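PDB 2R1I: GCN5-related N-acetyltransferase from Arthrobacter sp., which probably transfers an acetyl group from acetyl-CoA to the amine of an acceptor substrate. Local coordinates for the interface of chains A and B. Sequence-based numbering; all coordinates share one arbitrary frame. Chains: chain A/B, GCN5-related N-acetyltransferase.

Contact 1: the interface of chains A and B. Residues chain A 123, 134-135, 152-154; chain B 168-170, 172.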
ATOM      1  N   CYS A 123      -6.491  10.524   9.887  1.00 25.70           N
ATOM      2  CA  CYS A 123      -5.887   9.805  10.995  1.00 27.39           C
ATOM      3  C   CYS A 123      -6.943   9.292  11.986  1.00 26.97           C
ATOM      4  O   CYS A 123      -6.856   8.167  12.466  1.00 29.09           O
ATOM      5  CB  CYS A 123      -4.861  10.674  11.699  1.00 23.51           C
ATOM      6  SG  CYS A 123      -3.432  11.046  10.727  1.00 30.99           S
ATOM      7  N   LEU A 134      -0.548   4.686   9.074  1.00 22.15           N
ATOM      8  CA  LEU A 134      -0.935   5.379   7.826  1.00 21.75           C
ATOM      9  C   LEU A 134       0.296   5.639   6.961  1.00 20.55           C
ATOM     10  O   LEU A 134       1.300   6.237   7.450  1.00 24.73           O
ATOM     11  CB  LEU A 134      -1.645   6.683   8.165  1.00 23.89           C
ATOM     12  CG  LEU A 134      -2.188   7.516   6.987  1.00 24.99           C
ATOM     13  CD1 LEU A 134      -3.134   6.685   6.135  1.00 22.37           C
ATOM     14  CD2 LEU A 134      -2.862   8.819   7.566  1.00 26.31           C
ATOM     15  N   GLU A 135       0.236   5.196   5.708  1.00 23.44           N
ATOM     16  CA  GLU A 135       1.357   5.264   4.783  1.00 22.32           C
ATOM     17  C   GLU A 135       1.053   6.221   3.643  1.00 24.66           C
ATOM     18  O   GLU A 135      -0.126   6.464   3.324  1.00 24.71           O
ATOM     19  CB  GLU A 135       1.678   3.892   4.187  1.00 25.06           C
ATOM     20  CG  GLU A 135       1.928   2.806   5.207  1.00 27.49           C
ATOM     21  CD  GLU A 135       2.088   1.414   4.602  1.00 29.92           C
ATOM     22  OE1 GLU A 135       1.346   1.047   3.649  1.00 29.22           O
ATOM     23  OE2 GLU A 135       2.918   0.684   5.149  1.00 30.41           O
ATOM     24  N   ARG A 152       3.574  17.186  10.052  1.00 25.23           N
ATOM     25  CA  ARG A 152       2.362  16.548  10.612  1.00 26.43           C
ATOM     26  C   ARG A 152       2.601  15.041  10.918  1.00 25.51           C
ATOM     27  O   ARG A 152       1.735  14.187  10.682  1.00 28.80           O
ATOM     28  CB  ARG A 152       1.189  16.715   9.651  1.00 27.43           C
ATOM     29  CG  ARG A 152       0.694  18.141   9.625  1.00 27.29           C
ATOM     30  CD  ARG A 152      -0.090  18.468   8.377  1.00 25.81           C
ATOM     31  NE  ARG A 152      -0.452  19.891   8.411  1.00 24.99           N
ATOM     32  CZ  ARG A 152       0.350  20.903   8.073  1.00 27.19           C
ATOM     33  NH1 ARG A 152       1.600  20.702   7.677  1.00 28.90           N
ATOM     34  NH2 ARG A 152      -0.096  22.150   8.157  1.00 32.47           N
ATOM     35  N   GLY A 153       3.789  14.717  11.414  1.00 28.82           N
ATOM     36  CA  GLY A 153       4.021  13.418  12.059  1.00 29.76           C
ATOM     37  C   GLY A 153       4.500  12.277  11.187  1.00 30.37           C
ATOM     38  O   GLY A 153       4.662  11.147  11.667  1.00 30.51           O
ATOM     39  N   PHE A 154       4.699  12.541   9.894  1.00 28.66           N
ATOM     40  CA  PHE A 154       5.211  11.510   8.999  1.00 25.96           C
ATOM     41  C   PHE A 154       6.721  11.524   8.862  1.00 25.60           C
ATOM     42  O   PHE A 154       7.325  12.590   8.879  1.00 23.66           O
ATOM     43  CB  PHE A 154       4.596  11.631   7.599  1.00 23.85           C
ATOM     44  CG  PHE A 154       3.169  11.244   7.542  1.00 24.85           C
ATOM     45  CD1 PHE A 154       2.191  12.118   7.985  1.00 24.74           C
ATOM     46  CD2 PHE A 154       2.781   9.995   7.014  1.00 22.52           C
ATOM     47  CE1 PHE A 154       0.854  11.767   7.944  1.00 27.98           C
ATOM     48  CE2 PHE A 154       1.435   9.612   6.969  1.00 24.36           C
ATOM     49  CZ  PHE A 154       0.459  10.506   7.440  1.00 29.69           C
TER
ATOM     50  N   TYR B 168       6.638   7.230   3.162  1.00 22.56           N
ATOM     51  CA  TYR B 168       6.393   7.912   4.432  1.00 22.68           C
ATOM     52  C   TYR B 168       5.353   7.156   5.272  1.00 21.22           C
ATOM     53  O   TYR B 168       4.417   6.514   4.735  1.00 21.90           O
ATOM     54  CB  TYR B 168       5.879   9.346   4.169  1.00 23.52           C
ATOM     55  CG  TYR B 168       6.949  10.352   3.826  1.00 22.38           C
ATOM     56  CD1 TYR B 168       7.395  10.506   2.499  1.00 23.00           C
ATOM     57  CD2 TYR B 168       7.461  11.204   4.786  1.00 28.29           C
ATOM     58  CE1 TYR B 168       8.401  11.452   2.164  1.00 23.66           C
ATOM     59  CE2 TYR B 168       8.427  12.153   4.459  1.00 26.62           C
ATOM     60  CZ  TYR B 168       8.877  12.279   3.140  1.00 25.17           C
ATOM     61  OH  TYR B 168       9.871  13.198   2.859  1.00 26.54           O
ATOM     62  N   TYR B 169       5.526   7.190   6.591  1.00 23.05           N
ATOM     63  CA  TYR B 169       4.531   6.583   7.474  1.00 23.43           C
ATOM     64  C   TYR B 169       4.379   7.414   8.740  1.00 21.66           C
ATOM     65  O   TYR B 169       5.248   8.216   9.094  1.00 23.43           O
ATOM     66  CB  TYR B 169       4.907   5.150   7.854  1.00 24.04           C
ATOM     67  CG  TYR B 169       6.072   5.051   8.754  1.00 25.28           C
ATOM     68  CD1 TYR B 169       7.361   5.201   8.272  1.00 31.79           C
ATOM     69  CD2 TYR B 169       5.889   4.865  10.120  1.00 28.68           C
ATOM     70  CE1 TYR B 169       8.464   5.148   9.146  1.00 33.04           C
ATOM     71  CE2 TYR B 169       6.979   4.799  10.976  1.00 31.11           C
ATOM     72  CZ  TYR B 169       8.252   4.947  10.475  1.00 34.85           C
ATOM     73  OH  TYR B 169       9.329   4.870  11.339  1.00 33.00           O
ATOM     74  N   ARG B 170       3.237   7.206   9.385  1.00 23.65           N
ATOM     75  CA  ARG B 170       2.911   7.792  10.674  1.00 22.93           C
ATOM     76  C   ARG B 170       2.226   6.691  11.493  1.00 22.87           C
ATOM     77  O   ARG B 170       1.192   6.103  11.041  1.00 25.56           O
ATOM     78  CB  ARG B 170       2.017   9.048  10.534  1.00 26.52           C
ATOM     79  CG  ARG B 170       1.538   9.680  11.834  1.00 27.54           C
ATOM     80  CD  ARG B 170       0.782  10.980  11.524  1.00 33.28           C
ATOM     81  NE  ARG B 170      -0.110  11.367  12.627  1.00 37.77           N
ATOM     82  CZ  ARG B 170      -0.969  12.372  12.576  1.00 33.45           C
ATOM     83  NH1 ARG B 170      -1.054  13.170  11.485  1.00 32.27           N
ATOM     84  NH2 ARG B 170      -1.763  12.575  13.616  1.00 30.65           N
ATOM     85  N   LEU B 172      -0.058   5.582  14.532  1.00 26.27           N
ATOM     86  CA  LEU B 172      -1.284   6.153  15.093  1.00 27.72           C
ATOM     87  C   LEU B 172      -1.689   5.369  16.336  1.00 32.49           C
ATOM     88  O   LEU B 172      -1.220   4.229  16.543  1.00 36.19           O
ATOM     89  CB  LEU B 172      -2.424   6.066  14.059  1.00 32.55           C
ATOM     90  CG  LEU B 172      -2.234   6.903  12.788  1.00 26.99           C
ATOM     91  CD1 LEU B 172      -3.429   6.693  11.787  1.00 30.39           C
ATOM     92  CD2 LEU B 172      -2.016   8.402  13.118  1.00 28.73           C
ATOM     93  OXT LEU B 172      -2.512   5.876  17.114  1.00 31.56           O
TER

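Contact 2: the interface of chains A and B. Residues chain A 167-170; chain B 138, 150, 153-156.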
ATOM      1  N   TYR A 167       9.935   3.852  -2.613  1.00 24.87           N
ATOM      2  CA  TYR A 167       8.802   3.228  -3.259  1.00 25.51           C
ATOM      3  C   TYR A 167       9.225   2.732  -4.643  1.00 25.25           C
ATOM      4  O   TYR A 167       9.712   3.509  -5.475  1.00 28.81           O
ATOM      5  CB  TYR A 167       7.644   4.247  -3.353  1.00 25.89           C
ATOM      6  CG  TYR A 167       6.494   3.827  -4.262  1.00 25.60           C
ATOM      7  CD1 TYR A 167       5.489   2.970  -3.793  1.00 27.62           C
ATOM      8  CD2 TYR A 167       6.403   4.278  -5.559  1.00 32.23           C
ATOM      9  CE1 TYR A 167       4.404   2.582  -4.625  1.00 26.01           C
ATOM     10  CE2 TYR A 167       5.357   3.888  -6.395  1.00 32.44           C
ATOM     11  CZ  TYR A 167       4.345   3.076  -5.934  1.00 32.80           C
ATOM     12  OH  TYR A 167       3.316   2.714  -6.785  1.00 30.13           O
ATOM     13  N   TYR A 168       9.030   1.441  -4.872  1.00 22.99           N
ATOM     14  CA  TYR A 168       9.298   0.795  -6.132  1.00 24.94           C
ATOM     15  C   TYR A 168       8.016   0.243  -6.710  1.00 24.27           C
ATOM     16  O   TYR A 168       7.098  -0.202  -5.973  1.00 25.53           O
ATOM     17  CB  TYR A 168      10.248  -0.383  -5.931  1.00 25.50           C
ATOM     18  CG  TYR A 168      11.724  -0.033  -5.930  1.00 24.35           C
ATOM     19  CD1 TYR A 168      12.354   0.463  -4.777  1.00 25.38           C
ATOM     20  CD2 TYR A 168      12.492  -0.198  -7.079  1.00 25.92           C
ATOM     21  CE1 TYR A 168      13.687   0.775  -4.774  1.00 24.73           C
ATOM     22  CE2 TYR A 168      13.823   0.115  -7.081  1.00 26.63           C
ATOM     23  CZ  TYR A 168      14.425   0.607  -5.930  1.00 25.16           C
ATOM     24  OH  TYR A 168      15.774   0.886  -5.975  1.00 26.06           O
ATOM     25  N   TYR A 169       7.905   0.248  -8.036  1.00 25.51           N
ATOM     26  CA  TYR A 169       6.750  -0.397  -8.659  1.00 25.74           C
ATOM     27  C   TYR A 169       7.093  -1.039  -9.986  1.00 26.22           C
ATOM     28  O   TYR A 169       8.133  -0.725 -10.575  1.00 25.42           O
ATOM     29  CB  TYR A 169       5.614   0.595  -8.835  1.00 28.70           C
ATOM     30  CG  TYR A 169       5.906   1.563  -9.944  1.00 30.08           C
ATOM     31  CD1 TYR A 169       6.794   2.622  -9.738  1.00 29.60           C
ATOM     32  CD2 TYR A 169       5.406   1.353 -11.227  1.00 33.02           C
ATOM     33  CE1 TYR A 169       7.105   3.497 -10.800  1.00 38.43           C
ATOM     34  CE2 TYR A 169       5.719   2.232 -12.272  1.00 34.66           C
ATOM     35  CZ  TYR A 169       6.559   3.290 -12.031  1.00 35.58           C
ATOM     36  OH  TYR A 169       6.893   4.188 -13.028  1.00 42.78           O
ATOM     37  N   ARG A 170       6.195  -1.915 -10.442  1.00 25.74           N
ATOM     38  CA  ARG A 170       6.332  -2.599 -11.721  1.00 27.22           C
ATOM     39  C   ARG A 170       4.928  -2.640 -12.287  1.00 29.20           C
ATOM     40  O   ARG A 170       3.988  -3.054 -11.603  1.00 26.46           O
ATOM     41  CB  ARG A 170       6.877  -4.007 -11.564  1.00 29.55           C
ATOM     42  CG  ARG A 170       7.053  -4.680 -12.908  1.00 28.80           C
ATOM     43  CD  ARG A 170       7.557  -6.079 -12.857  1.00 34.29           C
ATOM     44  NE  ARG A 170       7.540  -6.546 -14.246  1.00 34.60           N
ATOM     45  CZ  ARG A 170       7.509  -7.810 -14.630  1.00 37.97           C
ATOM     46  NH1 ARG A 170       7.546  -8.794 -13.759  1.00 31.88           N
ATOM     47  NH2 ARG A 170       7.451  -8.082 -15.928  1.00 42.77           N
TER
ATOM     48  N   VAL B 138      11.046  -0.339   0.012  1.00 27.49           N
ATOM     49  CA  VAL B 138      12.368  -0.929   0.183  1.00 26.11           C
ATOM     50  C   VAL B 138      13.271   0.091   0.938  1.00 28.06           C
ATOM     51  O   VAL B 138      13.317   1.251   0.600  1.00 29.91           O
ATOM     52  CB  VAL B 138      13.001  -1.314  -1.191  1.00 27.92           C
ATOM     53  CG1 VAL B 138      14.419  -1.908  -1.029  1.00 28.56           C
ATOM     54  CG2 VAL B 138      12.084  -2.326  -2.007  1.00 28.28           C
ATOM     55  N   GLU B 150      15.393  -4.222  -9.324  1.00 24.70           N
ATOM     56  CA  GLU B 150      15.657  -3.495 -10.543  1.00 25.35           C
ATOM     57  C   GLU B 150      16.008  -4.423 -11.713  1.00 25.54           C
ATOM     58  O   GLU B 150      15.717  -4.113 -12.860  1.00 25.99           O
ATOM     59  CB  GLU B 150      16.701  -2.406 -10.295  1.00 26.33           C
ATOM     60  CG  GLU B 150      16.203  -1.309  -9.326  1.00 27.27           C
ATOM     61  CD  GLU B 150      17.255  -0.245  -9.004  1.00 31.75           C
ATOM     62  OE1 GLU B 150      18.367  -0.339  -9.548  1.00 33.26           O
ATOM     63  OE2 GLU B 150      16.974   0.681  -8.207  1.00 31.06           O
ATOM     64  N   GLY B 153      12.503  -5.634 -13.321  1.00 25.95           N
ATOM     65  CA  GLY B 153      11.499  -4.732 -13.892  1.00 26.34           C
ATOM     66  C   GLY B 153      10.903  -3.677 -12.993  1.00 26.79           C
ATOM     67  O   GLY B 153       9.979  -3.016 -13.390  1.00 26.96           O
ATOM     68  N   PHE B 154      11.402  -3.540 -11.761  1.00 22.87           N
ATOM     69  CA  PHE B 154      10.929  -2.526 -10.841  1.00 21.86           C
ATOM     70  C   PHE B 154      11.733  -1.258 -10.940  1.00 23.11           C
ATOM     71  O   PHE B 154      12.944  -1.315 -11.222  1.00 22.58           O
ATOM     72  CB  PHE B 154      10.958  -3.044  -9.386  1.00 20.79           C
ATOM     73  CG  PHE B 154       9.892  -4.041  -9.081  1.00 19.93           C
ATOM     74  CD1 PHE B 154      10.037  -5.368  -9.480  1.00 26.04           C
ATOM     75  CD2 PHE B 154       8.732  -3.660  -8.385  1.00 26.64           C
ATOM     76  CE1 PHE B 154       9.044  -6.292  -9.245  1.00 30.73           C
ATOM     77  CE2 PHE B 154       7.724  -4.575  -8.128  1.00 24.32           C
ATOM     78  CZ  PHE B 154       7.887  -5.919  -8.583  1.00 27.94           C
ATOM     79  N   THR B 155      11.045  -0.128 -10.749  1.00 23.08           N
ATOM     80  CA  THR B 155      11.672   1.180 -10.750  1.00 25.30           C
ATOM     81  C   THR B 155      11.235   1.985  -9.541  1.00 23.52           C
ATOM     82  O   THR B 155      10.159   1.762  -9.004  1.00 24.64           O
ATOM     83  CB  THR B 155      11.351   1.991 -12.062  1.00 26.57           C
ATOM     84  OG1 THR B 155      12.136   3.199 -12.103  1.00 32.44           O
ATOM     85  CG2 THR B 155       9.923   2.304 -12.156  1.00 27.83           C
ATOM     86  N   ASN B 156      12.085   2.898  -9.075  0.50 24.65           N
ATOM     87  CA  ASN B 156      11.681   3.821  -8.008  0.50 26.21           C
ATOM     88  C   ASN B 156      11.439   5.254  -8.500  0.50 29.20           C
ATOM     89  O   ASN B 156      11.114   6.148  -7.707  0.50 27.90           O
ATOM     90  CB  ASN B 156      12.683   3.800  -6.854  0.50 27.18           C
ATOM     91  CG  ASN B 156      14.056   4.273  -7.262  0.50 25.24           C
ATOM     92  OD1 ASN B 156      14.206   5.016  -8.229  0.50 22.98           O
ATOM     93  ND2 ASN B 156      15.072   3.844  -6.522  0.50 31.15           N
TER

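Contact 1: the interface of chains A and B
B:Arg170, on the last strand of chain B (165-171), lies across A:Phe154 with its CB over the middle of the phenyl ring, 3.6 Å from the A:Phe154 ring centroid. The two side chains cross at about a right angle. With CG anti to the backbone N (chi1 176°) and the chain extended as far as NE, the arginine runs past the ring and carries its guanidinium to helix 109-128. There the thiol sulfur SG of A:Cys123 caps one face of that group, 3.4 Å from B:Arg170 CZ. The guanidinium and phenyl planes stand 80° apart; the ring takes the aliphatic stem and the sulfur the tip. This is the tight part of the patch, and chain A hides 83 Å² of B:Arg170. An alanine in place of A:Phe154 would probably open a gap beneath the arginine stem and leave its methylenes free to shift. Alongside, strand 133-139 of chain A pairs antiparallel with the chain B strand: A:Leu134 N donates to B:Arg170 O at 3.0 Å, and B:Arg170 N returns a bond to A:Leu134 O at 2.9 Å. The margins are looser. B:Leu172, the C-terminal residue, reaches A:Cys123 SG with its CD2 at 3.8 Å, while its other methyl, CD1, lies 4.0 Å from A:Leu134 CB. B:Tyr168 brushes A:Phe154 through CD2, and A:Glu135 gives up little surface. The patch inserts the C-terminal strand of one subunit beside a strand of the other, as in a strand-exchanged dimer, although the structure alone does not show that this dimer forms in solution.

Contact 2: the interface of chains A and B
A:Tyr168 lays its phenol ring against B:Asn156, whose CB sits over the middle of one face, 3.7 Å from the A:Tyr168 ring centroid. B:Val138 adds a methyl to this apolar centre, with CG2 3.9 Å from A:Tyr168 CD1. At the neighbouring residue the ring of A:Tyr169 runs side by side with B:Thr155, pointing the same way, and the threonine methyl CG2 comes to 3.3 Å from A:Tyr169 CE1. A chi1 of 73° places the A:Tyr169 ring between its own backbone N and carbonyl carbon, where it turns along the threonine. Backbone bonds lock this layer together: A:Tyr169 N donates to B:Thr155 O at 2.9 Å, and B:Thr155 N donates to A:Tyr169 O at 3.0 Å, which forms an antiparallel bridge between strand 165-171 and the loop segment after B:Phe154. Farther out, the phenol hydroxyl OH of A:Tyr168 gives a short hydrogen bond to the carboxylate oxygen OE2 of B:Glu150, 2.5 Å away. It approaches on the anti side of the carboxylate, 28° out of its plane. The extended glutamate reaches from the end of helix 143-150 to the ring edge, and its CG packs 3.6 Å from A:Tyr168 CE2. ND2 of B:Asn156 also comes to 3.1 Å from A:Tyr168 OH, but from well outside its own amide plane, and can make a weak hydrogen bond at most. The bond to B:Glu150 is likely to fix the rotation of the hydroxyl, and the carboxylate would tend to polarise it. The backbone pair sets the register of the incoming strand, and the tyrosine-glutamate bond probably anchors it to the partner subunit.

The C-alpha centres of contact 1 and contact 2 lie about 22 Å apart in one two-fold interface. Each uses the C-terminal strand 165-171, from chain B in contact 1 and from chain A in contact 2, received on the 153-154 segment and strand 133-139 of the other subunit. The patches overlap as symmetry twins around residues 168-170 and 153-154. Contact 1 extends this shared part towards A:Cys123 and the C-terminal B:Leu172, contact 2 towards A:Tyr167, B:Glu150, B:Thr155 and B:Asn156. Each subunit thus both lends its final strand and accepts its partner's, a reciprocal exchange that would favour a stable dimer.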